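Local atomic coordinates of glutathione S-transferase family protein (Pseudomonas putida, PDB entry 3LXZ), a protein that probably catalyses the conjugation of reduced glutathione to a wide range of exogenous and endogenous hydrophobic electrophiles. Residues 17-22 with 159-164. Numbering follows the deposited sequence.
Sequences VKLALL and FCFSVD
The interface between the thioredoxin-like N-terminal domain and the all-helical C-terminal domain of a glutathione S-transferase is packed with apolar side chains, here L19 against F161 and C160. L19 lies on helix 12-23 of the first domain and its two partners on helix 154-174 of the second; the helices stand well apart, 10.0 Å between the CA atoms of L19 and F161, and the side chains bridge that distance without a hydrogen bond. F161 supplies the longer reach: with CG anti to its own carbonyl carbon (chi1 -65°), the ring extends toward the first helix and presents CE2 and CZ to the leucine. Of the two leucine methyls, CD2 does the touching, meeting the ring obliquely at 3.7 Å from F161 CE2, while L19 CB lies 4.1 Å from the same CE2. M198 touches both L19 and F161, so helix 198-218 covers the contact as well. The F161 side chain is about 8 Å from those of S11 and T63, glutathione-binding residues, and N12 ND2 donates to F161 O, a polar link between the domains. L19 CD2 comes within 4.4 Å of C160 SG, and that sulfur sits 3.6 Å above one face of the F161 ring, displaced toward its rim.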
ATOM      1  N   VAL A  17      -3.250   6.194  13.579  1.00 16.25           N
ATOM      2  CA  VAL A  17      -4.097   7.370  13.410  1.00 15.17           C
ATOM      3  C   VAL A  17      -4.307   8.092  14.736  1.00 15.59           C
ATOM      4  O   VAL A  17      -4.222   9.326  14.782  1.00 16.72           O
ATOM      5  CB  VAL A  17      -5.406   7.025  12.733  1.00 14.22           C
ATOM      6  CG1 VAL A  17      -6.257   8.308  12.551  1.00 14.29           C
ATOM      7  CG2 VAL A  17      -5.060   6.431  11.319  1.00 13.63           C
ATOM      8  N   LYS A  18      -4.584   7.328  15.788  1.00 15.35           N
ATOM      9  CA  LYS A  18      -4.808   7.896  17.119  1.00 15.39           C
ATOM     10  C   LYS A  18      -3.628   8.757  17.573  1.00 16.11           C
ATOM     11  O   LYS A  18      -3.836   9.909  18.042  1.00 14.21           O
ATOM     12  CB  LYS A  18      -5.122   6.777  18.100  1.00 15.08           C
ATOM     13  CG  LYS A  18      -5.371   7.188  19.552  1.00 16.88           C
ATOM     14  CD  LYS A  18      -6.056   6.009  20.278  1.00 16.00           C
ATOM     15  CE  LYS A  18      -6.279   6.263  21.773  1.00 15.73           C
ATOM     16  NZ  LYS A  18      -6.833   5.023  22.399  1.00 17.44           N
ATOM     17  N   LEU A  19      -2.394   8.256  17.392  1.00 15.95           N
ATOM     18  CA  LEU A  19      -1.231   9.071  17.744  1.00 17.46           C
ATOM     19  C   LEU A  19      -1.158  10.361  16.934  1.00 17.36           C
ATOM     20  O   LEU A  19      -0.804  11.407  17.480  1.00 17.68           O
ATOM     21  CB  LEU A  19       0.067   8.282  17.625  1.00 16.68           C
ATOM     22  CG  LEU A  19       1.357   8.942  18.126  1.00 18.80           C
ATOM     23  CD1 LEU A  19       1.197   9.468  19.571  1.00 18.00           C
ATOM     24  CD2 LEU A  19       2.475   7.907  18.036  1.00 16.74           C
ATOM     25  N   ALA A  20      -1.494  10.292  15.629  1.00 17.36           N
ATOM     26  CA  ALA A  20      -1.415  11.473  14.758  1.00 17.32           C
ATOM     27  C   ALA A  20      -2.387  12.531  15.289  1.00 18.01           C
ATOM     28  O   ALA A  20      -2.023  13.700  15.403  1.00 18.08           O
ATOM     29  CB  ALA A  20      -1.782  11.104  13.297  1.00 17.11           C
ATOM     30  N   LEU A  21      -3.607  12.097  15.624  1.00 18.68           N
ATOM     31  CA  LEU A  21      -4.647  13.008  16.120  1.00 19.80           C
ATOM     32  C   LEU A  21      -4.202  13.625  17.450  1.00 20.30           C
ATOM     33  O   LEU A  21      -4.394  14.816  17.667  1.00 22.07           O
ATOM     34  CB  LEU A  21      -5.995  12.289  16.277  1.00 20.19           C
ATOM     35  CG  LEU A  21      -6.662  11.840  14.961  1.00 19.88           C
ATOM     36  CD1 LEU A  21      -7.786  10.862  15.203  1.00 22.53           C
ATOM     37  CD2 LEU A  21      -7.166  13.036  14.196  1.00 22.14           C
ATOM     38  N   LEU A  22      -3.623  12.808  18.329  1.00 20.84           N
ATOM     39  CA  LEU A  22      -3.162  13.298  19.653  1.00 21.36           C
ATOM     40  C   LEU A  22      -1.967  14.259  19.504  1.00 21.53           C
ATOM     41  O   LEU A  22      -1.909  15.301  20.176  1.00 20.90           O
ATOM     42  CB  LEU A  22      -2.821  12.106  20.554  1.00 21.18           C
ATOM     43  CG  LEU A  22      -3.976  11.342  21.197  1.00 22.31           C
ATOM     44  CD1 LEU A  22      -3.500  10.006  21.710  1.00 21.20           C
ATOM     45  CD2 LEU A  22      -4.661  12.154  22.327  1.00 26.22           C
ATOM     46  N   PHE A 159       6.290   3.294  11.350  1.00 15.39           N
ATOM     47  CA  PHE A 159       7.452   2.631  11.972  1.00 16.02           C
ATOM     48  C   PHE A 159       7.173   2.155  13.404  1.00 16.37           C
ATOM     49  O   PHE A 159       7.393   1.020  13.741  1.00 15.33           O
ATOM     50  CB  PHE A 159       8.639   3.589  11.987  1.00 15.77           C
ATOM     51  CG  PHE A 159       9.841   3.080  12.775  1.00 15.56           C
ATOM     52  CD1 PHE A 159      10.848   2.360  12.129  1.00 15.99           C
ATOM     53  CD2 PHE A 159       9.960   3.333  14.141  1.00 15.83           C
ATOM     54  CE1 PHE A 159      11.960   1.876  12.832  1.00 16.22           C
ATOM     55  CE2 PHE A 159      11.089   2.879  14.857  1.00 15.55           C
ATOM     56  CZ  PHE A 159      12.064   2.130  14.209  1.00 13.55           C
ATOM     57  N   CYS A 160       6.679   3.037  14.260  1.00 17.64           N
ATOM     58  CA  CYS A 160       6.713   2.685  15.660  1.00 19.57           C
ATOM     59  C   CYS A 160       5.643   1.654  16.036  1.00 18.90           C
ATOM     60  O   CYS A 160       5.804   0.933  17.000  1.00 19.50           O
ATOM     61  CB  CYS A 160       6.719   3.926  16.542  1.00 19.70           C
ATOM     62  SG  CYS A 160       5.136   4.602  16.721  1.00 29.13           S
ATOM     63  N   PHE A 161       4.571   1.546  15.233  1.00 17.83           N
ATOM     64  CA  PHE A 161       3.547   0.542  15.474  1.00 17.51           C
ATOM     65  C   PHE A 161       3.584  -0.646  14.514  1.00 17.72           C
ATOM     66  O   PHE A 161       2.718  -1.534  14.617  1.00 18.29           O
ATOM     67  CB  PHE A 161       2.140   1.187  15.454  1.00 18.18           C
ATOM     68  CG  PHE A 161       1.905   2.170  16.563  1.00 16.83           C
ATOM     69  CD1 PHE A 161       1.817   1.742  17.893  1.00 20.42           C
ATOM     70  CD2 PHE A 161       1.692   3.523  16.283  1.00 16.86           C
ATOM     71  CE1 PHE A 161       1.555   2.674  18.909  1.00 18.46           C
ATOM     72  CE2 PHE A 161       1.422   4.446  17.301  1.00 17.54           C
ATOM     73  CZ  PHE A 161       1.375   4.029  18.601  1.00 17.22           C
ATOM     74  N   SER A 162       4.576  -0.701  13.621  1.00 15.81           N
ATOM     75  CA  SER A 162       4.823  -1.926  12.839  1.00 16.79           C
ATOM     76  C   SER A 162       6.068  -2.687  13.330  1.00 17.05           C
ATOM     77  O   SER A 162       6.071  -3.930  13.460  1.00 18.83           O
ATOM     78  CB  SER A 162       5.053  -1.562  11.361  1.00 15.10           C
ATOM     79  OG  SER A 162       3.898  -0.966  10.807  1.00 17.86           O
ATOM     80  N   VAL A 163       7.137  -1.952  13.556  1.00 17.55           N
ATOM     81  CA  VAL A 163       8.455  -2.563  13.818  1.00 18.87           C
ATOM     82  C   VAL A 163       8.475  -3.298  15.175  1.00 19.70           C
ATOM     83  O   VAL A 163       9.117  -4.355  15.293  1.00 20.02           O
ATOM     84  CB  VAL A 163       9.616  -1.546  13.660  1.00 19.72           C
ATOM     85  CG1 VAL A 163      10.927  -2.142  14.118  1.00 20.54           C
ATOM     86  CG2 VAL A 163       9.770  -1.127  12.158  1.00 18.01           C
ATOM     87  N   ASP A 164       7.739  -2.780  16.163  1.00 19.90           N
ATOM     88  CA  ASP A 164       7.529  -3.510  17.447  1.00 21.03           C
ATOM     89  C   ASP A 164       6.883  -4.882  17.233  1.00 21.07           C
ATOM     90  O   ASP A 164       7.380  -5.904  17.732  1.00 21.16           O
ATOM     91  CB  ASP A 164       6.697  -2.685  18.453  1.00 22.61           C
ATOM     92  CG  ASP A 164       5.275  -2.345  17.938  1.00 23.94           C
ATOM     93  OD1 ASP A 164       5.078  -2.254  16.701  1.00 22.90           O
ATOM     94  OD2 ASP A 164       4.355  -2.178  18.781  1.00 26.64           O
TER